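Local coordinates for LPP20 lipofamily protein (Helicobacter pylori R046Wa, PDB 4KZS) that is of unknown function but is secreted by this human pathogen and may be related to the outer-membrane Tol-Pal system, at residues 255-258 with 259-263; 169-173 with 174-178; 28-31 with 32-36; 74-77 with 78-81; 149-152 with 153-157. All coordinates share one frame; numbering follows the deposited sequence.

Interaction 1: 255-258 with 259-263; sequences NKNF and AITRL
From Lys256 to Arg262 the backbone runs through the last turns of helix 252-262, with Ile260 N bonded to Lys256 O at 3.1 Å, Thr261 N to Asn257 O at 2.9 Å and Arg262 N to Phe258 O at 2.8 Å. This terminal helix falls in the C-terminal LPP20 family region, and its side chains pair one turn apart. Inside a helix a threonine hydroxyl can turn back to the carbonyl four residues before it: Thr261 OG1 donates to Asn257 O, a second donor for that carbonyl, although the modelled length is too short to be trusted. The same OG1 lies 3.0 Å from Asn257 OD1. Lys256 has bends at chi2, chi3 and chi4 that bring it beside Ile260, the two pointing the same way, and both side chains touch Gln240 in a loop. On another side of the helix Phe258 and Arg262 also run side by side. Phe258, which has Arg202 as a cation-pi partner, places its CZ over one face of the Arg262 guanidinium, the two planes 43° apart. An extended chain from CG to NE carries the arginine along the ring, leaving Arg262 CD 3.5 Å from Phe258 CZ.

Interaction 2: 169-173 with 174-178; sequences KIYYQ and NAFKP
An aromatic cluster of Tyr171, Tyr172 and Phe176 forms where helix 165-172 gives way to the loop leading into strand 179-182. The hub of the turn is the carbonyl of Tyr171, whose O accepts Ala175 N and Phe176 N, both at 2.7 Å and from opposite faces of the carbonyl plane; Asn174 N adds a weak third bond. At the residue before, Ile170, the carbonyl O receives Asn174 ND2 at 3.0 Å, in the carbonyl plane and on a lone pair. Asparagine suits this place because its short amide reaches back to a carbonyl near the helix end; chi1 of -63° sets CG beside its own backbone N, which turns the amide toward Ile170. The rings meet differently. Tyr172 presents its edge to the face of Phe176 in an offset edge-to-face pair, centroids 5.5 Å apart and planes at 79°, with Tyr172 CD2 3.5 Å from Phe176 CB. Tyr171 meets the same ring obliquely, its OH lying at the Phe176 edge, 3.5 Å from CD1. Small Ala175 tucks its CB against Tyr171 CD2, and both residues pack on Met140 of helix 135-157. Near the helix end, then, Tyr171 O takes its i+4 amide and the next one as well, and the Asn174 side chain serves Ile170 O, while the rings add edge-to-face and apolar contacts beside the turn.

Interaction 3: 28-31 with 32-36; sequences SKEA and SKQKA
Glu30 and Gln34 meet through their polar ends, Gln34 NE2 donating to Glu30 OE1 at 2.9 Å. The amide comes from above the carboxylate plane, 55° out of it, and the two flat groups are turned 52° against each other. Both chains bend at chi2, which brings the ends of two residues one helical turn apart within bonding distance. Next to this pair the chains of Lys29 and Lys33 cross at an angle, with Lys29 CE 4.1 Å from Lys33 NZ; both side chains touch Gln88 of strand 84-91. Beneath these side chains lies the first turn of helix 29-53, with Ser28 at the N-cap position. Ser32 N bonds to Ser28 O at 2.8 Å, and Lys33 N, Gln34 N and Lys35 N continue the pattern to Lys29 O, Glu30 O and Ala31 O. Farther out, Ser32 OG hydrogen-bonds Thr97 OG1 on strand 94-102 and Lys35 NZ bonds Ser25 OG, so small and long polar residues alike tie the helix start to the antiparallel sheet. Lys29 NZ and Lys33 NZ, 4.7 Å apart, would be expected to repel; Glu30 OE2, 5.3 Å from Lys33 NZ, probably offsets part of that charge, and an acid near a helix N-terminus should be favoured by the helix dipole.

Interaction 4: 74-77 with 78-81; sequences KTDD and LELN
Asp76 N donates to Glu79 OE1 at 2.7 Å in a nearly straight bond, 172° at the hydrogen, meeting the carboxylate oxygen almost along its C-O axis. Glutamate suits this position because its chain is long enough to double back over three residues: with chi2 at 73° it bends, and OE1 returns to the start of the turn. In the other direction Glu79 N bonds Asp76 O, although the modelled place of that nitrogen is less sure. Next along, Leu80 N reaches Asp77 O at 2.8 Å from well above the carbonyl plane. These i to i+3 bonds mark a short 3-10 turn in the long connection between helix 29-53 and strand 84-91. Asp76 OD1 also stands near Glu79 OE1, so two carboxylates crowd one side of the turn, their planes 50° apart; if both are ionised they should repel, and one may bind its proton more tightly than usual. Lys113 of helix 103-121 packs on Glu79, and its NZ makes a weak hydrogen bond to Leu78 O. Leu78 crosses Asp76, its CB nearest to Asp76 OD1. On the helical side Leu80 rests on Val41 and Phe106, an apolar residue where the loop meets two helices, and Thr75 N bonds Ser45 OG of helix 29-53.

Interaction 5: 149-152 with 153-157; sequences PIER and ILKAY
Helix 135-157, which packs on helices 29-53 and 103-121 in an arrangement consistent with the protein's three-helix bundle, carries this contact in its final turns. Pro149, whose nitrogen has no hydrogen to give, marks a kink, but its O still accepts Ile153 N at 3.0 Å. The regular bonding goes on from there: Leu154 N to Ile150 O, Lys155 N to Glu151 O and Ala156 N to Arg152 O. Apolar residues occupy the faces turned inward. Ile153 lies against Val48 and Leu110, while Ile150 covers Tyr114 and Leu117 of helix 103-121, so branched side chains fill the space between helices. Lys155 lies at the surface, and Glu151 beside it is only partly exposed. The two run side by side in a long salt bridge, OE2 to NZ at 4.0 Å. The glutamate is extended, its CG anti to the backbone N (chi1 164°), whereas the lysine comes beside it through bends at chi2 and chi3. The stronger polar partner of Glu151 is Tyr114, whose OH hydrogen-bonds OE1, so the two carboxylate oxygens serve different neighbours. Arg152 NH1 makes a weak bond to Asn72 OD1. One turn apart on the apolar side, Ile150 CG2 meets Leu154 CD1 at 4.0 Å.

Interaction 5 is the most buried of the five, its branched side chains facing other helices; the remaining four are surface contacts. Interactions 3 and 4 adjoin the same helix, 29-53: the first forms its N-terminal turn, the second a loop resting on its flank. Interactions 4 and 5 touch, Thr75 CG2 lying 4.2 Å from Ile153 CD1, so the loop meets helix 135-157 there. Interaction 2 lies at the end of helix 165-172, the next helix after 135-157, and replaces regular helix bonding by a turn with aromatic contacts. Interaction 1, about 36 Å from interaction 5 between centres, shares its helical spacing but joins ring to guanidinium instead of carboxylate to ammonium.

Interaction 1: 255-258 with 259-263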
loop_
_atom_site.group_PDB
_atom_site.type_symbol
_atom_site.label_atom_id
_atom_site.label_comp_id
_atom_site.label_asym_id
_atom_site.label_seq_id
_atom_site.Cartn_x
_atom_site.Cartn_y
_atom_site.Cartn_z
ATOM N N ASN A 255 11.734 18.418 10.099
ATOM C CA ASN A 255 12.502 17.406 9.372
ATOM C C ASN A 255 12.416 16.022 10.038
ATOM O O ASN A 255 12.531 14.981 9.387
ATOM C CB ASN A 255 13.975 17.854 9.282
ATOM C CG ASN A 255 14.147 19.383 9.202
ATOM O OD1 ASN A 255 15.237 19.909 9.460
ATOM N ND2 ASN A 255 13.079 20.094 8.843
ATOM N N LYS A 256 12.210 16.028 11.348
ATOM C CA LYS A 256 12.123 14.817 12.116
ATOM C C LYS A 256 10.663 14.435 12.288
ATOM O O LYS A 256 10.342 13.253 12.373
ATOM C CB LYS A 256 12.804 14.990 13.485
ATOM C CG LYS A 256 12.736 13.755 14.386
ATOM C CD LYS A 256 12.476 14.091 15.856
ATOM C CE LYS A 256 11.117 14.734 16.140
ATOM N NZ LYS A 256 9.933 13.889 15.845
ATOM N N ASN A 257 9.777 15.424 12.351
ATOM C CA ASN A 257 8.346 15.112 12.501
ATOM C C ASN A 257 7.784 14.304 11.320
ATOM O O ASN A 257 6.993 13.378 11.503
ATOM C CB ASN A 257 7.478 16.352 12.720
ATOM C CG ASN A 257 6.050 15.983 13.068
ATOM O OD1 ASN A 257 5.727 14.806 13.217
ATOM N ND2 ASN A 257 5.185 16.977 13.189
ATOM N N PHE A 258 8.195 14.669 10.111
ATOM C CA PHE A 258 7.773 13.935 8.935
ATOM C C PHE A 258 8.069 12.468 9.218
ATOM O O PHE A 258 7.130 11.672 9.505
ATOM C CB PHE A 258 8.508 14.442 7.687
ATOM C CG PHE A 258 8.093 13.768 6.395
ATOM C CD1 PHE A 258 9.042 13.526 5.386
ATOM C CD2 PHE A 258 6.771 13.382 6.165
ATOM C CE1 PHE A 258 8.685 12.908 4.188
ATOM C CE2 PHE A 258 6.416 12.765 4.966
ATOM C CZ PHE A 258 7.371 12.538 3.973
ATOM N N ALA A 259 9.376 12.156 9.209
ATOM C CA ALA A 259 9.911 10.795 9.402
ATOM C C ALA A 259 9.171 10.018 10.509
ATOM O O ALA A 259 8.905 8.826 10.353
ATOM C CB ALA A 259 11.426 10.827 9.638
ATOM N N ILE A 260 8.808 10.709 11.590
ATOM C CA ILE A 260 7.930 10.144 12.594
ATOM C C ILE A 260 6.585 9.733 11.985
ATOM O O ILE A 260 6.253 8.558 11.982
ATOM C CB ILE A 260 7.739 11.116 13.795
ATOM C CG1 ILE A 260 9.019 11.165 14.675
ATOM C CG2 ILE A 260 6.432 10.822 14.576
ATOM C CD1 ILE A 260 9.341 9.954 15.571
ATOM N N THR A 261 5.844 10.716 11.454
ATOM C CA THR A 261 4.426 10.568 11.051
ATOM C C THR A 261 4.378 9.551 9.889
ATOM O O THR A 261 3.475 8.720 9.787
ATOM C CB THR A 261 3.761 11.947 10.655
ATOM O OG1 THR A 261 4.615 13.066 10.976
ATOM C CG2 THR A 261 2.381 12.153 11.322
ATOM N N ARG A 262 5.388 9.597 9.029
ATOM C CA ARG A 262 5.437 8.668 7.906
ATOM C C ARG A 262 5.455 7.235 8.435
ATOM O O ARG A 262 4.472 6.503 8.300
ATOM C CB ARG A 262 6.661 8.938 7.024
ATOM C CG ARG A 262 6.535 8.380 5.618
ATOM C CD ARG A 262 7.422 9.123 4.633
ATOM N NE ARG A 262 6.972 8.988 3.244
ATOM C CZ ARG A 262 5.863 9.534 2.741
ATOM N NH1 ARG A 262 5.050 10.249 3.508
ATOM N NH2 ARG A 262 5.557 9.355 1.463
ATOM N N LEU A 263 6.561 6.875 9.084
ATOM C CA LEU A 263 6.763 5.547 9.653
ATOM C C LEU A 263 5.794 5.241 10.813
ATOM O O LEU A 263 6.124 4.435 11.674
ATOM C CB LEU A 263 8.226 5.397 10.106
ATOM C CG LEU A 263 9.349 6.050 9.262
ATOM C CD1 LEU A 263 10.718 5.926 9.919
ATOM C CD2 LEU A 263 9.428 5.541 7.829
#

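Interaction 2: 169-173 with 174-178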
loop_
_atom_site.group_PDB
_atom_site.type_symbol
_atom_site.label_atom_id
_atom_site.label_comp_id
_atom_site.label_asym_id
_atom_site.label_seq_id
_atom_site.Cartn_x
_atom_site.Cartn_y
_atom_site.Cartn_z
ATOM N N LYS A 169 -12.720 7.783 -6.544
ATOM C CA LYS A 169 -13.485 8.908 -6.001
ATOM C C LYS A 169 -13.453 8.925 -4.489
ATOM O O LYS A 169 -12.871 9.810 -3.885
ATOM C CB LYS A 169 -14.931 8.920 -6.503
ATOM C CG LYS A 169 -15.721 10.136 -6.041
ATOM C CD LYS A 169 -15.210 11.426 -6.691
ATOM C CE LYS A 169 -15.994 12.642 -6.208
ATOM N NZ LYS A 169 -15.688 13.923 -6.881
ATOM N N ILE A 170 -14.050 7.932 -3.864
ATOM C CA ILE A 170 -14.057 7.874 -2.395
ATOM C C ILE A 170 -12.682 8.098 -1.767
ATOM O O ILE A 170 -12.580 8.550 -0.633
ATOM C CB ILE A 170 -14.591 6.520 -1.959
ATOM C CG1 ILE A 170 -16.047 6.401 -2.383
ATOM C CG2 ILE A 170 -14.404 6.307 -0.466
ATOM C CD1 ILE A 170 -16.504 4.959 -2.443
ATOM N N TYR A 171 -11.630 7.750 -2.507
ATOM C CA TYR A 171 -10.232 7.861 -2.043
ATOM C C TYR A 171 -9.721 9.302 -2.161
ATOM O O TYR A 171 -9.221 9.866 -1.201
ATOM C CB TYR A 171 -9.324 6.925 -2.862
ATOM C CG TYR A 171 -7.844 7.052 -2.569
ATOM C CD1 TYR A 171 -6.937 7.421 -3.554
ATOM C CD2 TYR A 171 -7.355 6.795 -1.313
ATOM C CE1 TYR A 171 -5.571 7.514 -3.286
ATOM C CE2 TYR A 171 -6.007 6.855 -1.033
ATOM C CZ TYR A 171 -5.110 7.232 -2.026
ATOM O OH TYR A 171 -3.751 7.310 -1.719
ATOM N N TYR A 172 -9.853 9.893 -3.343
ATOM C CA TYR A 172 -9.460 11.282 -3.537
ATOM C C TYR A 172 -10.285 12.242 -2.717
ATOM O O TYR A 172 -9.750 13.261 -2.258
ATOM C CB TYR A 172 -9.381 11.673 -5.011
ATOM C CG TYR A 172 -8.173 11.054 -5.647
ATOM C CD1 TYR A 172 -8.273 10.318 -6.799
ATOM C CD2 TYR A 172 -6.916 11.151 -5.044
ATOM C CE1 TYR A 172 -7.155 9.714 -7.393
ATOM C CE2 TYR A 172 -5.787 10.548 -5.611
ATOM C CZ TYR A 172 -5.922 9.828 -6.784
ATOM O OH TYR A 172 -4.851 9.206 -7.349
ATOM N N GLN A 173 -11.532 11.890 -2.421
ATOM C CA GLN A 173 -12.331 12.817 -1.646
ATOM C C GLN A 173 -12.329 12.654 -0.150
ATOM O O GLN A 173 -12.924 13.453 0.537
ATOM C CB GLN A 173 -13.744 12.973 -2.184
ATOM C CG GLN A 173 -14.613 11.767 -2.018
ATOM C CD GLN A 173 -16.064 12.118 -2.223
ATOM O OE1 GLN A 173 -16.744 12.531 -1.293
ATOM N NE2 GLN A 173 -16.541 11.974 -3.449
ATOM N N ASN A 174 -11.636 11.663 0.369
ATOM C CA ASN A 174 -11.642 11.460 1.812
ATOM C C ASN A 174 -10.295 11.025 2.286
ATOM O O ASN A 174 -9.941 11.254 3.445
ATOM C CB ASN A 174 -12.651 10.375 2.218
ATOM C CG ASN A 174 -14.078 10.752 1.888
ATOM O OD1 ASN A 174 -14.605 11.734 2.415
ATOM N ND2 ASN A 174 -14.714 9.983 1.008
ATOM N N ALA A 175 -9.544 10.364 1.413
ATOM C CA ALA A 175 -8.403 9.605 1.898
ATOM C C ALA A 175 -7.070 10.081 1.388
ATOM O O ALA A 175 -6.108 9.988 2.120
ATOM C CB ALA A 175 -8.575 8.121 1.609
ATOM N N PHE A 176 -6.978 10.573 0.152
ATOM C CA PHE A 176 -5.692 11.110 -0.317
ATOM C C PHE A 176 -5.395 12.365 0.470
ATOM O O PHE A 176 -6.079 13.370 0.366
ATOM C CB PHE A 176 -5.659 11.365 -1.805
ATOM C CG PHE A 176 -4.295 11.688 -2.325
ATOM C CD1 PHE A 176 -3.308 10.722 -2.357
ATOM C CD2 PHE A 176 -3.999 12.968 -2.827
ATOM C CE1 PHE A 176 -2.031 11.013 -2.852
ATOM C CE2 PHE A 176 -2.733 13.273 -3.329
ATOM C CZ PHE A 176 -1.732 12.294 -3.337
ATOM N N LYS A 177 -4.377 12.228 1.300
ATOM C CA LYS A 177 -4.020 13.160 2.371
ATOM C C LYS A 177 -4.312 12.653 3.807
ATOM O O LYS A 177 -3.479 11.983 4.428
ATOM C CB LYS A 177 -4.441 14.580 2.052
ATOM C CG LYS A 177 -3.505 15.048 0.924
ATOM C CD LYS A 177 -2.042 14.613 1.172
ATOM C CE LYS A 177 -1.354 14.235 -0.118
ATOM N NZ LYS A 177 0.124 13.979 0.009
ATOM N N PRO A 178 -5.481 12.952 4.342
ATOM C CA PRO A 178 -6.511 13.776 3.802
ATOM C C PRO A 178 -6.705 14.973 4.730
ATOM O O PRO A 178 -5.731 15.497 5.309
ATOM C CB PRO A 178 -7.707 12.861 3.931
ATOM C CG PRO A 178 -7.459 12.161 5.250
ATOM C CD PRO A 178 -5.975 12.135 5.468
#

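Interaction 3: 28-31 with 32-36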
loop_
_atom_site.group_PDB
_atom_site.type_symbol
_atom_site.label_atom_id
_atom_site.label_comp_id
_atom_site.label_asym_id
_atom_site.label_seq_id
_atom_site.Cartn_x
_atom_site.Cartn_y
_atom_site.Cartn_z
ATOM N N SER A 28 20.115 -26.967 -3.542
ATOM C CA SER A 28 19.167 -27.392 -2.529
ATOM C C SER A 28 17.761 -27.621 -3.108
ATOM O O SER A 28 17.322 -26.868 -3.975
ATOM C CB SER A 28 19.070 -26.326 -1.452
ATOM O OG SER A 28 17.992 -26.656 -0.592
ATOM N N LYS A 29 17.043 -28.627 -2.613
ATOM C CA LYS A 29 15.709 -28.952 -3.126
ATOM C C LYS A 29 14.763 -27.762 -3.024
ATOM O O LYS A 29 14.108 -27.389 -4.013
ATOM C CB LYS A 29 15.124 -30.172 -2.406
ATOM C CG LYS A 29 13.837 -30.738 -2.998
ATOM C CD LYS A 29 13.424 -31.971 -2.205
ATOM C CE LYS A 29 12.134 -32.597 -2.731
ATOM N NZ LYS A 29 11.605 -33.788 -2.003
ATOM N N GLU A 30 14.713 -27.162 -1.833
ATOM C CA GLU A 30 13.909 -25.973 -1.582
ATOM C C GLU A 30 14.329 -24.846 -2.510
ATOM O O GLU A 30 13.486 -24.213 -3.166
ATOM C CB GLU A 30 14.011 -25.541 -0.117
ATOM C CG GLU A 30 13.392 -24.174 0.219
ATOM C CD GLU A 30 11.862 -24.121 0.138
ATOM O OE1 GLU A 30 11.294 -23.015 0.337
ATOM O OE2 GLU A 30 11.226 -25.173 -0.115
ATOM N N ALA A 31 15.623 -24.591 -2.578
ATOM C CA ALA A 31 16.123 -23.525 -3.473
ATOM C C ALA A 31 15.705 -23.810 -4.917
ATOM O O ALA A 31 15.472 -22.881 -5.717
ATOM C CB ALA A 31 17.628 -23.404 -3.384
ATOM N N SER A 32 15.594 -25.098 -5.244
ATOM C CA SER A 32 15.225 -25.452 -6.584
ATOM C C SER A 32 13.784 -25.014 -6.813
ATOM O O SER A 32 13.526 -24.189 -7.709
ATOM C CB SER A 32 15.440 -26.948 -6.810
ATOM O OG SER A 32 15.047 -27.312 -8.105
ATOM N N LYS A 33 12.871 -25.536 -5.976
ATOM C CA LYS A 33 11.474 -25.073 -5.923
ATOM C C LYS A 33 11.384 -23.565 -6.099
ATOM O O LYS A 33 10.719 -23.086 -7.050
ATOM C CB LYS A 33 10.774 -25.538 -4.638
ATOM C CG LYS A 33 10.453 -27.027 -4.663
ATOM C CD LYS A 33 9.595 -27.540 -3.498
ATOM C CE LYS A 33 10.114 -28.938 -3.041
ATOM N NZ LYS A 33 9.306 -29.735 -2.052
ATOM N N GLN A 34 12.103 -22.809 -5.258
ATOM C CA GLN A 34 12.034 -21.346 -5.378
ATOM C C GLN A 34 12.507 -20.810 -6.714
ATOM O O GLN A 34 11.852 -19.915 -7.265
ATOM C CB GLN A 34 12.727 -20.618 -4.251
ATOM C CG GLN A 34 12.171 -20.938 -2.861
ATOM C CD GLN A 34 10.643 -20.765 -2.699
ATOM O OE1 GLN A 34 10.006 -19.864 -3.288
ATOM N NE2 GLN A 34 10.054 -21.626 -1.871
ATOM N N LYS A 35 13.596 -21.356 -7.269
ATOM C CA LYS A 35 14.130 -20.800 -8.547
ATOM C C LYS A 35 13.047 -21.127 -9.599
ATOM O O LYS A 35 12.782 -20.312 -10.464
ATOM C CB LYS A 35 15.594 -21.263 -8.898
ATOM C CG LYS A 35 16.290 -20.718 -10.201
ATOM C CD LYS A 35 17.430 -21.634 -10.833
ATOM C CE LYS A 35 17.735 -21.444 -12.369
ATOM N NZ LYS A 35 18.625 -22.382 -13.186
ATOM N N ALA A 36 12.356 -22.263 -9.467
ATOM C CA ALA A 36 11.400 -22.654 -10.498
ATOM C C ALA A 36 10.119 -21.778 -10.456
ATOM O O ALA A 36 9.615 -21.394 -11.502
ATOM C CB ALA A 36 11.091 -24.130 -10.373
#

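Interaction 4: 74-77 with 78-81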
loop_
_atom_site.group_PDB
_atom_site.type_symbol
_atom_site.label_atom_id
_atom_site.label_comp_id
_atom_site.label_asym_id
_atom_site.label_seq_id
_atom_site.Cartn_x
_atom_site.Cartn_y
_atom_site.Cartn_z
ATOM N N LYS A 74 4.996 -6.561 -13.612
ATOM C CA LYS A 74 5.769 -7.758 -13.380
ATOM C C LYS A 74 5.158 -8.433 -12.168
ATOM O O LYS A 74 5.153 -7.854 -11.094
ATOM C CB LYS A 74 7.235 -7.416 -13.134
ATOM C CG LYS A 74 8.165 -8.565 -13.481
ATOM C CD LYS A 74 9.574 -8.067 -13.771
ATOM C CE LYS A 74 10.344 -7.702 -12.508
ATOM N NZ LYS A 74 10.760 -8.899 -11.724
ATOM N N THR A 75 4.615 -9.633 -12.352
ATOM C CA THR A 75 3.849 -10.277 -11.298
ATOM C C THR A 75 4.847 -10.859 -10.304
ATOM O O THR A 75 6.032 -10.865 -10.573
ATOM C CB THR A 75 2.823 -11.317 -11.826
ATOM O OG1 THR A 75 3.497 -12.327 -12.553
ATOM C CG2 THR A 75 1.808 -10.726 -12.788
ATOM N N ASP A 76 4.392 -11.256 -9.126
ATOM C CA ASP A 76 5.220 -12.036 -8.211
ATOM C C ASP A 76 4.358 -13.054 -7.429
ATOM O O ASP A 76 3.145 -13.098 -7.637
ATOM C CB ASP A 76 5.968 -11.100 -7.292
ATOM C CG ASP A 76 5.066 -10.084 -6.667
ATOM O OD1 ASP A 76 4.034 -10.507 -6.102
ATOM O OD2 ASP A 76 5.385 -8.874 -6.734
ATOM N N ASP A 77 4.962 -13.862 -6.549
ATOM C CA ASP A 77 4.252 -14.996 -5.880
ATOM C C ASP A 77 2.934 -14.611 -5.252
ATOM O O ASP A 77 1.989 -15.382 -5.246
ATOM C CB ASP A 77 5.066 -15.584 -4.742
ATOM C CG ASP A 77 6.486 -15.849 -5.116
ATOM O OD1 ASP A 77 6.898 -15.551 -6.259
ATOM O OD2 ASP A 77 7.210 -16.375 -4.245
ATOM N N LEU A 78 2.900 -13.428 -4.652
ATOM C CA LEU A 78 1.674 -12.859 -4.150
ATOM C C LEU A 78 0.512 -13.235 -5.058
ATOM O O LEU A 78 -0.608 -13.472 -4.565
ATOM C CB LEU A 78 1.783 -11.321 -4.137
ATOM C CG LEU A 78 2.386 -10.648 -2.912
ATOM C CD1 LEU A 78 3.689 -11.318 -2.464
ATOM C CD2 LEU A 78 2.547 -9.153 -3.179
ATOM N N GLU A 79 0.792 -13.251 -6.373
ATOM C CA GLU A 79 -0.217 -13.453 -7.417
ATOM C C GLU A 79 -0.679 -14.869 -7.685
ATOM O O GLU A 79 -1.684 -15.080 -8.364
ATOM C CB GLU A 79 0.249 -12.849 -8.723
ATOM C CG GLU A 79 -0.094 -11.383 -8.817
ATOM C CD GLU A 79 0.771 -10.560 -7.923
ATOM O OE1 GLU A 79 1.969 -10.452 -8.255
ATOM O OE2 GLU A 79 0.251 -10.036 -6.904
ATOM N N LEU A 80 0.053 -15.841 -7.174
ATOM C CA LEU A 80 -0.255 -17.238 -7.363
ATOM C C LEU A 80 -0.576 -17.873 -6.053
ATOM O O LEU A 80 -0.383 -17.240 -5.015
ATOM C CB LEU A 80 1.035 -17.925 -7.783
ATOM C CG LEU A 80 1.783 -17.559 -9.037
ATOM C CD1 LEU A 80 2.756 -18.707 -9.289
ATOM C CD2 LEU A 80 0.771 -17.381 -10.158
ATOM N N ASN A 81 -0.833 -19.197 -6.114
ATOM C CA ASN A 81 -1.088 -20.132 -4.982
ATOM C C ASN A 81 -0.370 -21.447 -4.474
ATOM O O ASN A 81 0.529 -21.495 -3.571
ATOM C CB ASN A 81 -2.476 -20.634 -5.271
ATOM C CG ASN A 81 -3.289 -19.623 -6.073
ATOM O OD1 ASN A 81 -2.835 -19.116 -7.131
ATOM N ND2 ASN A 81 -4.490 -19.301 -5.569
#

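Interaction 5: 149-152 with 153-157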
loop_
_atom_site.group_PDB
_atom_site.type_symbol
_atom_site.label_atom_id
_atom_site.label_comp_id
_atom_site.label_asym_id
_atom_site.label_seq_id
_atom_site.Cartn_x
_atom_site.Cartn_y
_atom_site.Cartn_z
ATOM N N PRO A 149 -3.247 -2.770 -11.448
ATOM C CA PRO A 149 -2.576 -3.702 -12.362
ATOM C C PRO A 149 -3.333 -5.049 -12.524
ATOM O O PRO A 149 -3.522 -5.524 -13.687
ATOM C CB PRO A 149 -1.188 -3.886 -11.723
ATOM C CG PRO A 149 -1.002 -2.685 -10.835
ATOM C CD PRO A 149 -2.382 -2.361 -10.321
ATOM N N ILE A 150 -3.769 -5.652 -11.397
ATOM C CA ILE A 150 -4.466 -6.949 -11.476
ATOM C C ILE A 150 -5.595 -6.747 -12.413
ATOM O O ILE A 150 -5.844 -7.570 -13.282
ATOM C CB ILE A 150 -4.945 -7.479 -10.094
ATOM C CG1 ILE A 150 -3.704 -7.853 -9.270
ATOM C CG2 ILE A 150 -5.905 -8.669 -10.260
ATOM C CD1 ILE A 150 -3.932 -8.171 -7.821
ATOM N N GLU A 151 -6.262 -5.613 -12.286
ATOM C CA GLU A 151 -7.461 -5.416 -13.116
ATOM C C GLU A 151 -7.144 -5.217 -14.573
ATOM O O GLU A 151 -7.919 -5.635 -15.443
ATOM C CB GLU A 151 -8.263 -4.249 -12.628
ATOM C CG GLU A 151 -9.256 -3.761 -13.634
ATOM C CD GLU A 151 -9.950 -2.529 -13.141
ATOM O OE1 GLU A 151 -10.756 -2.662 -12.187
ATOM O OE2 GLU A 151 -9.690 -1.447 -13.716
ATOM N N ARG A 152 -6.009 -4.573 -14.840
ATOM C CA ARG A 152 -5.590 -4.375 -16.217
ATOM C C ARG A 152 -5.445 -5.748 -16.869
ATOM O O ARG A 152 -6.020 -5.996 -17.936
ATOM C CB ARG A 152 -4.291 -3.578 -16.309
ATOM C CG ARG A 152 -4.330 -2.558 -17.439
ATOM C CD ARG A 152 -3.047 -1.749 -17.593
ATOM N NE ARG A 152 -2.312 -1.548 -16.342
ATOM C CZ ARG A 152 -0.976 -1.522 -16.254
ATOM N NH1 ARG A 152 -0.193 -1.687 -17.335
ATOM N NH2 ARG A 152 -0.409 -1.338 -15.068
ATOM N N ILE A 153 -4.726 -6.648 -16.194
ATOM C CA ILE A 153 -4.611 -8.012 -16.667
ATOM C C ILE A 153 -5.969 -8.644 -16.935
ATOM O O ILE A 153 -6.218 -9.149 -18.046
ATOM C CB ILE A 153 -3.872 -8.879 -15.665
ATOM C CG1 ILE A 153 -2.535 -8.216 -15.365
ATOM C CG2 ILE A 153 -3.723 -10.280 -16.234
ATOM C CD1 ILE A 153 -1.661 -8.987 -14.422
ATOM N N LEU A 154 -6.843 -8.613 -15.924
ATOM C CA LEU A 154 -8.137 -9.291 -16.026
ATOM C C LEU A 154 -8.935 -8.799 -17.221
ATOM O O LEU A 154 -9.474 -9.612 -17.970
ATOM C CB LEU A 154 -8.936 -9.134 -14.747
ATOM C CG LEU A 154 -8.339 -9.959 -13.620
ATOM C CD1 LEU A 154 -9.095 -9.786 -12.314
ATOM C CD2 LEU A 154 -8.346 -11.406 -14.052
ATOM N N LYS A 155 -8.982 -7.473 -17.423
ATOM C CA LYS A 155 -9.719 -6.904 -18.562
ATOM C C LYS A 155 -9.082 -7.310 -19.852
ATOM O O LYS A 155 -9.786 -7.621 -20.809
ATOM C CB LYS A 155 -9.869 -5.372 -18.493
ATOM C CG LYS A 155 -10.842 -4.927 -17.403
ATOM C CD LYS A 155 -11.633 -3.668 -17.713
ATOM C CE LYS A 155 -10.802 -2.414 -17.484
ATOM N NZ LYS A 155 -11.682 -1.253 -17.147
ATOM N N ALA A 156 -7.756 -7.358 -19.880
ATOM C CA ALA A 156 -7.051 -7.840 -21.073
ATOM C C ALA A 156 -7.331 -9.285 -21.417
ATOM O O ALA A 156 -6.959 -9.724 -22.495
ATOM C CB ALA A 156 -5.555 -7.634 -20.955
ATOM N N TYR A 157 -7.964 -10.035 -20.514
ATOM C CA TYR A 157 -8.323 -11.440 -20.800
ATOM C C TYR A 157 -9.825 -11.622 -20.868
ATOM O O TYR A 157 -10.285 -12.713 -21.123
ATOM C CB TYR A 157 -7.681 -12.427 -19.801
ATOM C CG TYR A 157 -6.237 -12.772 -20.116
ATOM C CD1 TYR A 157 -5.184 -12.067 -19.545
ATOM C CD2 TYR A 157 -5.921 -13.801 -21.022
ATOM C CE1 TYR A 157 -3.855 -12.397 -19.835
ATOM C CE2 TYR A 157 -4.616 -14.136 -21.321
ATOM C CZ TYR A 157 -3.576 -13.438 -20.742
ATOM O OH TYR A 157 -2.250 -13.763 -21.091
#